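PDB 4RHO: immunity protein 52 domain-containing protein from Burkholderia pseudomallei K96243, which is of unknown function but probably acts as an immunity protein that neutralises a polymorphic toxin. Local coordinates for residues P164-A169 and D182-G187; L190-V195 and D251-Y256; Q199-A204 and I245-Q250. One frame throughout, in Å; residues are numbered along the deposited sequence.

Overall arrangement
The three contacts follow one another outward from the central antiparallel sheet to helix 234-249. Contact 1 joins strand 166-171 to the loop that leads on to strand 189-192. Contact 2 joins strand 189-192, its neighbour in the sheet, to the segment after the helix. Contact 3 sets the end of the helix against loop 199-204. The centres of contacts 1 and 2 lie 8 Å apart, those of 2 and 3 11 Å, and those of 1 and 3 15 Å. Tyr256 OH lies 2.8 Å from Glu168 OE2, a probable hydrogen bond between contacts 1 and 2. Leu247 touches residues of all three contacts.

Contact 1: residues P164-A169 and D182-G187; sequences PLVVEA and DKPGVG
Glu168 reaches from the strand to the backbone of Gly185, and this is the direct polar link of the contact. Gly185 N donates to Glu168 OE2 at 2.9 Å, with an N-H...O angle of 161°. The donor comes from the anti side of the carboxylate, 24° out of its plane. The same oxygen takes a second hydrogen bond, from Tyr256 OH. Two bonds therefore grip it, which should help to fix the rotation of the carboxylate. CG of Glu168 lies anti to the carbonyl carbon (chi1 -60°), and the extended chain beyond it carries OE2 to the loop. The side chain crosses Pro184 at about a right angle, and OE2 lies 3.7 Å from Pro184 CB.

The apolar part is between Val166 and Pro184. Pro184 CG lies 4.0 Å from Val166 CG2.

Water adds a bridge further along. It lies 2.7 Å from Gly185 O, probably as a donor, and accepts a weak bond from Ala169 N. At this end Gly187 has positive phi and packs beside Ala169 O.

Strand 166-171 runs between strands 20-26 and 189-192. A classic beta bulge at Leu165 and Val166 pairs both residues with Met25 of strand 20-26. Across the loop, Val186 packs on Ile243 and Leu247, so the part of the loop around Pro184-Val186 lies between the strand and helix 234-249.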
ATOM      1  N   PRO A 164      -9.360  -1.497   5.524  1.00 28.17           N
ATOM      2  CA  PRO A 164      -8.444  -0.773   6.414  1.00 27.51           C
ATOM      3  C   PRO A 164      -9.098   0.392   7.146  1.00 31.30           C
ATOM      4  O   PRO A 164     -10.187   0.831   6.785  1.00 30.31           O
ATOM      5  CB  PRO A 164      -7.363  -0.271   5.461  1.00 28.29           C
ATOM      6  CG  PRO A 164      -8.053  -0.133   4.161  1.00 32.60           C
ATOM      7  CD  PRO A 164      -9.037  -1.253   4.102  1.00 29.52           C
ATOM      8  N   LEU A 165      -8.389   0.930   8.146  1.00 29.23           N
ATOM      9  CA  LEU A 165      -8.813   2.110   8.894  1.00 29.14           C
ATOM     10  C   LEU A 165      -8.262   3.371   8.245  1.00 31.16           C
ATOM     11  O   LEU A 165      -8.681   4.480   8.591  1.00 30.57           O
ATOM     12  CB  LEU A 165      -8.332   2.009  10.360  1.00 29.27           C
ATOM     13  CG  LEU A 165      -8.885   0.824  11.153  1.00 33.66           C
ATOM     14  CD1 LEU A 165      -8.059   0.558  12.359  1.00 34.27           C
ATOM     15  CD2 LEU A 165     -10.338   1.048  11.534  1.00 35.20           C
ATOM     16  N   VAL A 166      -7.281   3.203   7.315  1.00 26.56           N
ATOM     17  CA  VAL A 166      -6.639   4.317   6.605  1.00 25.41           C
ATOM     18  C   VAL A 166      -5.721   3.772   5.498  1.00 27.81           C
ATOM     19  O   VAL A 166      -5.041   2.762   5.698  1.00 27.11           O
ATOM     20  CB  VAL A 166      -5.844   5.254   7.585  1.00 29.71           C
ATOM     21  CG1 VAL A 166      -4.790   4.474   8.361  1.00 29.80           C
ATOM     22  CG2 VAL A 166      -5.209   6.428   6.836  1.00 29.21           C
ATOM     23  N   VAL A 167      -5.709   4.436   4.335  1.00 23.67           N
ATOM     24  CA  VAL A 167      -4.752   4.134   3.272  1.00 22.93           C
ATOM     25  C   VAL A 167      -4.079   5.431   2.820  1.00 26.69           C
ATOM     26  O   VAL A 167      -4.766   6.391   2.463  1.00 26.29           O
ATOM     27  CB  VAL A 167      -5.400   3.393   2.069  1.00 26.57           C
ATOM     28  CG1 VAL A 167      -4.348   3.044   1.020  1.00 26.19           C
ATOM     29  CG2 VAL A 167      -6.138   2.142   2.526  1.00 26.31           C
ATOM     30  N   GLU A 168      -2.742   5.468   2.856  1.00 23.24           N
ATOM     31  CA  GLU A 168      -1.975   6.632   2.409  1.00 23.88           C
ATOM     32  C   GLU A 168      -1.302   6.343   1.081  1.00 29.48           C
ATOM     33  O   GLU A 168      -0.653   5.306   0.932  1.00 30.04           O
ATOM     34  CB  GLU A 168      -0.921   7.026   3.460  1.00 25.31           C
ATOM     35  CG  GLU A 168      -1.503   7.389   4.808  1.00 34.33           C
ATOM     36  CD  GLU A 168      -0.455   7.678   5.862  1.00 59.46           C
ATOM     37  OE1 GLU A 168       0.029   6.713   6.498  1.00 63.43           O
ATOM     38  OE2 GLU A 168      -0.070   8.859   6.006  1.00 52.64           O
ATOM     39  N   ALA A 169      -1.485   7.224   0.103  1.00 25.65           N
ATOM     40  CA  ALA A 169      -0.839   7.080  -1.194  1.00 26.04           C
ATOM     41  C   ALA A 169      -0.086   8.351  -1.550  1.00 30.64           C
ATOM     42  O   ALA A 169      -0.689   9.417  -1.638  1.00 30.02           O
ATOM     43  CB  ALA A 169      -1.872   6.755  -2.265  1.00 26.80           C
ATOM     44  N   ASP A 182       1.997  13.600  13.233  1.00 36.10           N
ATOM     45  CA  ASP A 182       1.334  12.656  14.143  1.00 36.17           C
ATOM     46  C   ASP A 182       0.009  12.138  13.539  1.00 38.87           C
ATOM     47  O   ASP A 182      -0.655  11.293  14.142  1.00 39.33           O
ATOM     48  CB  ASP A 182       1.073  13.320  15.521  1.00 39.60           C
ATOM     49  CG  ASP A 182       0.146  14.532  15.466  1.00 52.08           C
ATOM     50  OD1 ASP A 182       0.185  15.265  14.449  1.00 52.17           O
ATOM     51  OD2 ASP A 182      -0.544  14.796  16.473  1.00 59.73           O
ATOM     52  N   LYS A 183      -0.365  12.642  12.354  1.00 33.63           N
ATOM     53  CA  LYS A 183      -1.601  12.235  11.686  1.00 31.04           C
ATOM     54  C   LYS A 183      -1.316  11.807  10.234  1.00 31.92           C
ATOM     55  O   LYS A 183      -0.339  12.257   9.642  1.00 31.11           O
ATOM     56  CB  LYS A 183      -2.631  13.381  11.713  1.00 32.77           C
ATOM     57  CG  LYS A 183      -3.036  13.804  13.115  1.00 36.98           C
ATOM     58  CD  LYS A 183      -3.941  15.018  13.083  1.00 45.05           C
ATOM     59  CE  LYS A 183      -4.368  15.459  14.464  1.00 59.19           C
ATOM     60  NZ  LYS A 183      -3.220  15.962  15.267  1.00 73.54           N
ATOM     61  N   PRO A 184      -2.180  10.955   9.626  1.00 27.19           N
ATOM     62  CA  PRO A 184      -1.933  10.539   8.227  1.00 26.41           C
ATOM     63  C   PRO A 184      -1.859  11.732   7.258  1.00 31.86           C
ATOM     64  O   PRO A 184      -2.482  12.776   7.495  1.00 31.42           O
ATOM     65  CB  PRO A 184      -3.133   9.643   7.906  1.00 27.37           C
ATOM     66  CG  PRO A 184      -3.610   9.159   9.234  1.00 31.73           C
ATOM     67  CD  PRO A 184      -3.365  10.280  10.191  1.00 28.26           C
ATOM     68  N   GLY A 185      -1.064  11.578   6.202  1.00 28.13           N
ATOM     69  CA  GLY A 185      -0.938  12.583   5.160  1.00 26.76           C
ATOM     70  C   GLY A 185      -1.881  12.338   4.003  1.00 28.69           C
ATOM     71  O   GLY A 185      -2.266  11.193   3.740  1.00 26.82           O
ATOM     72  N   VAL A 186      -2.298  13.411   3.325  1.00 26.35           N
ATOM     73  CA  VAL A 186      -3.189  13.299   2.172  1.00 25.82           C
ATOM     74  C   VAL A 186      -2.385  12.870   0.936  1.00 30.00           C
ATOM     75  O   VAL A 186      -2.800  11.956   0.224  1.00 30.07           O
ATOM     76  CB  VAL A 186      -3.968  14.622   1.917  1.00 29.82           C
ATOM     77  CG1 VAL A 186      -4.567  14.651   0.518  1.00 29.42           C
ATOM     78  CG2 VAL A 186      -5.045  14.825   2.968  1.00 29.70           C
ATOM     79  N   GLY A 187      -1.197  13.471   0.752  1.00 25.90           N
ATOM     80  CA  GLY A 187      -0.343  13.190  -0.401  1.00 25.41           C
ATOM     81  C   GLY A 187      -1.105  13.262  -1.702  1.00 28.09           C
ATOM     82  O   GLY A 187      -1.875  14.205  -1.919  1.00 27.07           O
TER
HETATM   83  O   HOH W   1      -1.788   9.778   1.509  1.00 14.23           O

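Contact 2: residues L190-V195 and D251-Y256; sequences LYLPKV and DLLPAY
Leu190 and Leu192 meet Leu253 in the tightly packed part of this contact. Leu190 CD2 touches Leu253 CD1 at 3.8 Å, methyl to methyl. The two side chains approach at a slant. CG of Leu253 is anti to the backbone N (chi1 -163°), and this brings its CD1 branch nearer to the strand than its CB direction alone would suggest. Leu192 uses both branches. Its CD1 lies 3.5 Å from Leu252 O and 4.3 Å from Leu253 CD1. Its CD2 faces the ring of Pro254 at CD, also at 4.3 Å. The buried leucines are closed in further by Leu247 of helix 234-249 and by Val166 of the neighbouring strand.

The looser side is polar and lies nearer to solvent. Lys194 NZ donates to Leu252 O at 2.8 Å. The C=O...N angle is 110°, and the nitrogen sits above the carbonyl plane, 44° out of it, and not on a lone pair. The lysine chain bends at chi3 to bring the ammonium there. Leu252 O thus has a methyl group and the lysine ammonium close by. The acid of Asp251 is more distant, with OD1 6.5 Å from Lys194 NZ, so any attraction between these charges is probably modest. Asp251 itself is exposed.

Pro193 centres an inverse gamma turn where the chain leaves the strand. On the other side, Asp251 is the C-prime residue of a Schellman motif, with Leu252 N bonded to Leu247 O and Asp251 N to Val248 O. This motif is known for an apolar contact between the residue after C-prime and the last turn of the helix. Here that contact is Leu252 on Leu247, after which Leu253 and Pro254 pack on strand 189-192.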
ATOM      1  N   LEU A 190      -5.897   9.900  -0.052  1.00 20.12           N
ATOM      2  CA  LEU A 190      -6.076   9.410   1.308  1.00 19.27           C
ATOM      3  C   LEU A 190      -7.441   8.760   1.465  1.00 23.05           C
ATOM      4  O   LEU A 190      -8.464   9.419   1.264  1.00 21.71           O
ATOM      5  CB  LEU A 190      -5.912  10.556   2.326  1.00 18.80           C
ATOM      6  CG  LEU A 190      -6.195  10.190   3.791  1.00 21.51           C
ATOM      7  CD1 LEU A 190      -5.118   9.276   4.342  1.00 20.02           C
ATOM      8  CD2 LEU A 190      -6.318  11.428   4.642  1.00 24.19           C
ATOM      9  N   TYR A 191      -7.467   7.467   1.842  1.00 19.64           N
ATOM     10  CA  TYR A 191      -8.719   6.773   2.120  1.00 19.61           C
ATOM     11  C   TYR A 191      -9.022   6.787   3.609  1.00 25.66           C
ATOM     12  O   TYR A 191      -8.151   6.476   4.425  1.00 25.26           O
ATOM     13  CB  TYR A 191      -8.679   5.317   1.601  1.00 19.86           C
ATOM     14  CG  TYR A 191      -9.838   4.471   2.104  1.00 20.81           C
ATOM     15  CD1 TYR A 191     -11.092   4.536   1.497  1.00 22.27           C
ATOM     16  CD2 TYR A 191      -9.698   3.657   3.228  1.00 21.45           C
ATOM     17  CE1 TYR A 191     -12.171   3.792   1.979  1.00 22.15           C
ATOM     18  CE2 TYR A 191     -10.770   2.902   3.717  1.00 22.20           C
ATOM     19  CZ  TYR A 191     -12.006   2.975   3.091  1.00 28.81           C
ATOM     20  OH  TYR A 191     -13.064   2.238   3.571  1.00 25.69           O
ATOM     21  N   LEU A 192     -10.261   7.121   3.963  1.00 23.92           N
ATOM     22  CA  LEU A 192     -10.740   7.046   5.337  1.00 24.52           C
ATOM     23  C   LEU A 192     -12.092   6.340   5.372  1.00 30.31           C
ATOM     24  O   LEU A 192     -12.913   6.546   4.484  1.00 31.04           O
ATOM     25  CB  LEU A 192     -10.845   8.459   5.961  1.00 24.55           C
ATOM     26  CG  LEU A 192      -9.515   9.193   6.185  1.00 28.61           C
ATOM     27  CD1 LEU A 192      -9.749  10.626   6.555  1.00 28.62           C
ATOM     28  CD2 LEU A 192      -8.671   8.495   7.257  1.00 32.43           C
ATOM     29  N   PRO A 193     -12.320   5.429   6.345  1.00 27.62           N
ATOM     30  CA  PRO A 193     -13.591   4.669   6.348  1.00 27.70           C
ATOM     31  C   PRO A 193     -14.772   5.520   6.846  1.00 31.61           C
ATOM     32  O   PRO A 193     -15.534   5.089   7.709  1.00 31.47           O
ATOM     33  CB  PRO A 193     -13.297   3.495   7.284  1.00 29.67           C
ATOM     34  CG  PRO A 193     -12.261   4.004   8.212  1.00 33.86           C
ATOM     35  CD  PRO A 193     -11.433   5.020   7.452  1.00 29.00           C
ATOM     36  N   LYS A 194     -14.930   6.716   6.274  1.00 29.40           N
ATOM     37  CA  LYS A 194     -16.025   7.622   6.602  1.00 30.50           C
ATOM     38  C   LYS A 194     -16.582   8.239   5.342  1.00 35.13           C
ATOM     39  O   LYS A 194     -15.873   8.324   4.329  1.00 34.45           O
ATOM     40  CB  LYS A 194     -15.545   8.729   7.580  1.00 33.95           C
ATOM     41  CG  LYS A 194     -15.381   8.240   9.023  1.00 54.45           C
ATOM     42  CD  LYS A 194     -14.805   9.325   9.953  1.00 65.32           C
ATOM     43  CE  LYS A 194     -13.317   9.536   9.742  1.00 77.12           C
ATOM     44  NZ  LYS A 194     -12.725  10.385  10.800  1.00 84.62           N
ATOM     45  N   VAL A 195     -17.855   8.651   5.371  1.00 32.31           N
ATOM     46  CA  VAL A 195     -18.457   9.339   4.237  1.00 31.43           C
ATOM     47  C   VAL A 195     -18.061  10.809   4.289  1.00 33.86           C
ATOM     48  O   VAL A 195     -18.484  11.530   5.196  1.00 33.91           O
ATOM     49  CB  VAL A 195     -20.003   9.155   4.195  1.00 36.33           C
ATOM     50  CG1 VAL A 195     -20.619   9.930   3.019  1.00 36.19           C
ATOM     51  CG2 VAL A 195     -20.375   7.670   4.122  1.00 36.57           C
ATOM     52  N   ASP A 251     -12.361  17.451  12.670  1.00 36.47           N
ATOM     53  CA  ASP A 251     -12.119  16.199  13.422  1.00 37.27           C
ATOM     54  C   ASP A 251     -12.399  14.953  12.534  1.00 38.39           C
ATOM     55  O   ASP A 251     -13.092  14.026  12.962  1.00 38.39           O
ATOM     56  CB  ASP A 251     -12.975  16.153  14.719  1.00 41.17           C
ATOM     57  CG  ASP A 251     -12.415  15.224  15.805  1.00 57.43           C
ATOM     58  OD1 ASP A 251     -11.343  14.602  15.569  1.00 58.34           O
ATOM     59  OD2 ASP A 251     -13.016  15.163  16.900  1.00 65.60           O
ATOM     60  N   LEU A 252     -11.848  14.942  11.307  1.00 32.69           N
ATOM     61  CA  LEU A 252     -12.011  13.810  10.384  1.00 31.33           C
ATOM     62  C   LEU A 252     -10.705  13.033  10.244  1.00 34.73           C
ATOM     63  O   LEU A 252     -10.702  11.919   9.720  1.00 33.76           O
ATOM     64  CB  LEU A 252     -12.487  14.303   8.993  1.00 30.51           C
ATOM     65  CG  LEU A 252     -13.902  14.896   8.939  1.00 34.74           C
ATOM     66  CD1 LEU A 252     -14.148  15.596   7.612  1.00 34.20           C
ATOM     67  CD2 LEU A 252     -14.958  13.820   9.176  1.00 35.92           C
ATOM     68  N   LEU A 253      -9.591  13.620  10.709  1.00 31.85           N
ATOM     69  CA  LEU A 253      -8.286  12.993  10.591  1.00 31.33           C
ATOM     70  C   LEU A 253      -7.798  12.468  11.965  1.00 36.02           C
ATOM     71  O   LEU A 253      -7.496  13.253  12.862  1.00 36.39           O
ATOM     72  CB  LEU A 253      -7.266  13.990   9.997  1.00 31.16           C
ATOM     73  CG  LEU A 253      -5.980  13.379   9.446  1.00 35.46           C
ATOM     74  CD1 LEU A 253      -6.278  12.413   8.309  1.00 34.73           C
ATOM     75  CD2 LEU A 253      -5.033  14.452   8.971  1.00 38.27           C
ATOM     76  N   PRO A 254      -7.747  11.137  12.153  1.00 33.30           N
ATOM     77  CA  PRO A 254      -7.308  10.607  13.452  1.00 34.40           C
ATOM     78  C   PRO A 254      -5.792  10.638  13.598  1.00 38.86           C
ATOM     79  O   PRO A 254      -5.078  10.691  12.603  1.00 37.81           O
ATOM     80  CB  PRO A 254      -7.835   9.173  13.439  1.00 35.95           C
ATOM     81  CG  PRO A 254      -7.835   8.786  12.000  1.00 39.13           C
ATOM     82  CD  PRO A 254      -8.109  10.052  11.207  1.00 34.40           C
ATOM     83  N   ALA A 255      -5.298  10.572  14.838  1.00 36.92           N
ATOM     84  CA  ALA A 255      -3.855  10.463  15.090  1.00 36.89           C
ATOM     85  C   ALA A 255      -3.392   9.035  14.875  1.00 38.79           C
ATOM     86  O   ALA A 255      -4.154   8.101  15.130  1.00 37.37           O
ATOM     87  CB  ALA A 255      -3.534  10.912  16.511  1.00 38.79           C
ATOM     88  N   TYR A 256      -2.151   8.850  14.367  1.00 36.08           N
ATOM     89  CA  TYR A 256      -1.589   7.505  14.135  1.00 36.33           C
ATOM     90  C   TYR A 256      -1.732   6.614  15.385  1.00 42.86           C
ATOM     91  O   TYR A 256      -2.038   5.428  15.267  1.00 42.60           O
ATOM     92  CB  TYR A 256      -0.102   7.595  13.737  1.00 37.21           C
ATOM     93  CG  TYR A 256       0.146   8.134  12.343  1.00 37.03           C
ATOM     94  CD1 TYR A 256      -0.263   7.420  11.216  1.00 37.93           C
ATOM     95  CD2 TYR A 256       0.967   9.240  12.142  1.00 37.88           C
ATOM     96  CE1 TYR A 256       0.040   7.861   9.929  1.00 37.78           C
ATOM     97  CE2 TYR A 256       1.282   9.688  10.858  1.00 37.90           C
ATOM     98  CZ  TYR A 256       0.831   8.986   9.756  1.00 44.05           C
ATOM     99  OH  TYR A 256       1.158   9.415   8.495  1.00 45.14           O
TER

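Contact 3: residues Q199-A204 and I245-Q250; sequences QQVPEA and IRLVDQ
Arg246 and Glu203 face each other across the contact, with their chains at about a right angle. The arginine meets the acid side-on, through NE and NH2. NE donates to Glu203 OE1 at 3.0 Å, and NH2 donates to Glu203 OE2 at 2.7 Å. NE also reaches OE2, so that oxygen accepts from two donors. The carboxylate lies at the edge of the guanidinium, but the two planes are turned 37° apart. NE is met by the syn lone pairs of Glu203 OE1 and OE2, while NH2 meets OE2 on the syn side, 32° out of the carboxylate plane. Bends at chi2 and chi3 of Arg246 fold its chain round to present this edge. Pro202 CG lies over one face of the guanidinium, and the aliphatic carbons of Arg246 pass close to Gln200 O.

Gln250 approaches Gln200 from the end of the helix. Its NE2 makes a weak hydrogen bond to the backbone oxygen Gln200 O, 2.6 Å long and bent. The side chains slant past each other, and their amide planes are 78° apart. The Gln200 amide is directed elsewhere, and its OE1 accepts from Thr197 N. On the buried side, Val201 CG2 meets Leu247 CD2 at 3.7 Å.

Loop 199-204, with a type I turn from Val201 to Ala204, is thus held to the last turns of the helix by one charged pair, a weak hydrogen bond from the Gln250 amide and an apolar contact. Because Glu203 is buried, its charge is probably balanced largely by Arg246, and the two-nitrogen grip should restrict rotation of both charged groups.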
ATOM      1  N   GLN A 199     -19.010  19.447   0.827  1.00 31.53           N
ATOM      2  CA  GLN A 199     -19.247  20.518   1.801  1.00 32.09           C
ATOM      3  C   GLN A 199     -18.177  20.492   2.914  1.00 35.52           C
ATOM      4  O   GLN A 199     -17.768  21.546   3.400  1.00 34.72           O
ATOM      5  CB  GLN A 199     -20.659  20.384   2.408  1.00 34.80           C
ATOM      6  CG  GLN A 199     -21.063  21.560   3.308  1.00 59.94           C
ATOM      7  CD  GLN A 199     -22.451  21.382   3.895  1.00 85.10           C
ATOM      8  OE1 GLN A 199     -23.194  20.455   3.541  1.00 81.02           O
ATOM      9  NE2 GLN A 199     -22.836  22.280   4.791  1.00 80.43           N
ATOM     10  N   GLN A 200     -17.697  19.283   3.282  1.00 32.13           N
ATOM     11  CA  GLN A 200     -16.686  19.134   4.322  1.00 30.80           C
ATOM     12  C   GLN A 200     -15.297  19.503   3.810  1.00 34.57           C
ATOM     13  O   GLN A 200     -14.540  20.149   4.526  1.00 34.87           O
ATOM     14  CB  GLN A 200     -16.679  17.711   4.866  1.00 31.42           C
ATOM     15  CG  GLN A 200     -17.904  17.374   5.690  1.00 37.19           C
ATOM     16  CD  GLN A 200     -17.949  15.910   6.022  1.00 46.90           C
ATOM     17  OE1 GLN A 200     -18.012  15.053   5.142  1.00 39.61           O
ATOM     18  NE2 GLN A 200     -17.951  15.593   7.304  1.00 38.60           N
ATOM     19  N   VAL A 201     -14.928  19.031   2.597  1.00 30.82           N
ATOM     20  CA  VAL A 201     -13.584  19.289   2.043  1.00 30.16           C
ATOM     21  C   VAL A 201     -13.709  19.928   0.645  1.00 33.66           C
ATOM     22  O   VAL A 201     -13.621  19.235  -0.369  1.00 33.09           O
ATOM     23  CB  VAL A 201     -12.716  17.986   2.000  1.00 33.40           C
ATOM     24  CG1 VAL A 201     -11.260  18.308   1.652  1.00 32.93           C
ATOM     25  CG2 VAL A 201     -12.797  17.234   3.320  1.00 33.14           C
ATOM     26  N   PRO A 202     -13.920  21.265   0.573  1.00 31.59           N
ATOM     27  CA  PRO A 202     -14.123  21.897  -0.745  1.00 31.46           C
ATOM     28  C   PRO A 202     -12.812  22.023  -1.557  1.00 35.08           C
ATOM     29  O   PRO A 202     -12.867  22.272  -2.766  1.00 35.33           O
ATOM     30  CB  PRO A 202     -14.698  23.267  -0.395  1.00 33.45           C
ATOM     31  CG  PRO A 202     -14.213  23.545   0.972  1.00 37.93           C
ATOM     32  CD  PRO A 202     -14.107  22.231   1.677  1.00 33.22           C
ATOM     33  N   GLU A 203     -11.635  21.799  -0.901  1.00 30.27           N
ATOM     34  CA  GLU A 203     -10.319  21.873  -1.580  1.00 29.98           C
ATOM     35  C   GLU A 203     -10.032  20.600  -2.397  1.00 32.90           C
ATOM     36  O   GLU A 203      -9.189  20.630  -3.302  1.00 32.71           O
ATOM     37  CB  GLU A 203      -9.174  22.094  -0.554  1.00 31.00           C
ATOM     38  CG  GLU A 203      -9.235  23.424   0.172  1.00 37.13           C
ATOM     39  CD  GLU A 203      -9.970  23.394   1.497  1.00 46.53           C
ATOM     40  OE1 GLU A 203     -10.738  22.433   1.733  1.00 33.18           O
ATOM     41  OE2 GLU A 203      -9.766  24.325   2.308  1.00 41.79           O
ATOM     42  N   ALA A 204     -10.659  19.459  -2.017  1.00 28.42           N
ATOM     43  CA  ALA A 204     -10.394  18.168  -2.668  1.00 27.45           C
ATOM     44  C   ALA A 204     -10.708  18.223  -4.169  1.00 30.01           C
ATOM     45  O   ALA A 204     -11.748  18.742  -4.563  1.00 29.51           O
ATOM     46  CB  ALA A 204     -11.209  17.067  -2.003  1.00 27.76           C
ATOM     47  N   ILE A 245      -5.235  20.226   6.664  1.00 28.02           N
ATOM     48  CA  ILE A 245      -5.703  21.231   7.626  1.00 28.64           C
ATOM     49  C   ILE A 245      -7.252  21.224   7.696  1.00 31.76           C
ATOM     50  O   ILE A 245      -7.817  21.233   8.791  1.00 31.84           O
ATOM     51  CB  ILE A 245      -5.150  22.639   7.247  1.00 32.23           C
ATOM     52  CG1 ILE A 245      -3.593  22.674   7.369  1.00 33.22           C
ATOM     53  CG2 ILE A 245      -5.809  23.746   8.101  1.00 33.10           C
ATOM     54  CD1 ILE A 245      -2.918  23.970   6.774  1.00 34.66           C
ATOM     55  N   ARG A 246      -7.924  21.139   6.529  1.00 27.13           N
ATOM     56  CA  ARG A 246      -9.392  21.087   6.466  1.00 26.61           C
ATOM     57  C   ARG A 246      -9.938  19.843   7.215  1.00 31.80           C
ATOM     58  O   ARG A 246     -10.883  19.960   7.997  1.00 33.10           O
ATOM     59  CB  ARG A 246      -9.868  21.079   5.000  1.00 24.37           C
ATOM     60  CG  ARG A 246     -11.400  21.027   4.842  1.00 25.42           C
ATOM     61  CD  ARG A 246     -12.057  22.325   5.268  1.00 32.01           C
ATOM     62  NE  ARG A 246     -11.658  23.439   4.408  1.00 31.12           N
ATOM     63  CZ  ARG A 246     -11.970  24.705   4.650  1.00 39.95           C
ATOM     64  NH1 ARG A 246     -12.664  25.028   5.732  1.00 25.81           N
ATOM     65  NH2 ARG A 246     -11.565  25.661   3.827  1.00 30.50           N
ATOM     66  N   LEU A 247      -9.335  18.660   6.965  1.00 27.69           N
ATOM     67  CA  LEU A 247      -9.771  17.401   7.582  1.00 27.67           C
ATOM     68  C   LEU A 247      -9.627  17.437   9.109  1.00 33.85           C
ATOM     69  O   LEU A 247     -10.471  16.882   9.817  1.00 33.98           O
ATOM     70  CB  LEU A 247      -8.973  16.217   7.010  1.00 26.68           C
ATOM     71  CG  LEU A 247      -9.307  15.828   5.577  1.00 30.18           C
ATOM     72  CD1 LEU A 247      -8.250  14.923   5.003  1.00 29.50           C
ATOM     73  CD2 LEU A 247     -10.679  15.171   5.492  1.00 32.33           C
ATOM     74  N   VAL A 248      -8.539  18.044   9.616  1.00 31.52           N
ATOM     75  CA  VAL A 248      -8.307  18.124  11.062  1.00 32.37           C
ATOM     76  C   VAL A 248      -9.284  19.122  11.694  1.00 38.03           C
ATOM     77  O   VAL A 248      -9.900  18.811  12.705  1.00 38.47           O
ATOM     78  CB  VAL A 248      -6.835  18.485  11.390  1.00 36.44           C
ATOM     79  CG1 VAL A 248      -6.680  18.904  12.852  1.00 37.33           C
ATOM     80  CG2 VAL A 248      -5.913  17.325  11.064  1.00 35.58           C
ATOM     81  N   ASP A 249      -9.524  20.252  11.019  1.00 35.64           N
ATOM     82  CA  ASP A 249     -10.430  21.299  11.511  1.00 36.78           C
ATOM     83  C   ASP A 249     -11.859  20.746  11.788  1.00 39.34           C
ATOM     84  O   ASP A 249     -12.566  21.278  12.643  1.00 39.74           O
ATOM     85  CB  ASP A 249     -10.503  22.448  10.510  1.00 39.35           C
ATOM     86  CG  ASP A 249     -10.829  23.771  11.146  1.00 60.56           C
ATOM     87  OD1 ASP A 249      -9.917  24.389  11.712  1.00 63.95           O
ATOM     88  OD2 ASP A 249     -11.989  24.224  11.014  1.00 70.11           O
ATOM     89  N   GLN A 250     -12.266  19.677  11.064  1.00 34.54           N
ATOM     90  CA  GLN A 250     -13.595  19.070  11.240  1.00 34.80           C
ATOM     91  C   GLN A 250     -13.508  17.712  11.974  1.00 39.45           C
ATOM     92  O   GLN A 250     -14.465  16.930  11.937  1.00 39.09           O
ATOM     93  CB  GLN A 250     -14.282  18.890   9.889  1.00 35.63           C
ATOM     94  CG  GLN A 250     -14.699  20.202   9.243  1.00 46.47           C
ATOM     95  CD  GLN A 250     -15.273  19.978   7.885  1.00 64.94           C
ATOM     96  OE1 GLN A 250     -16.461  20.189   7.647  1.00 61.86           O
ATOM     97  NE2 GLN A 250     -14.464  19.452   6.984  1.00 59.15           N
TER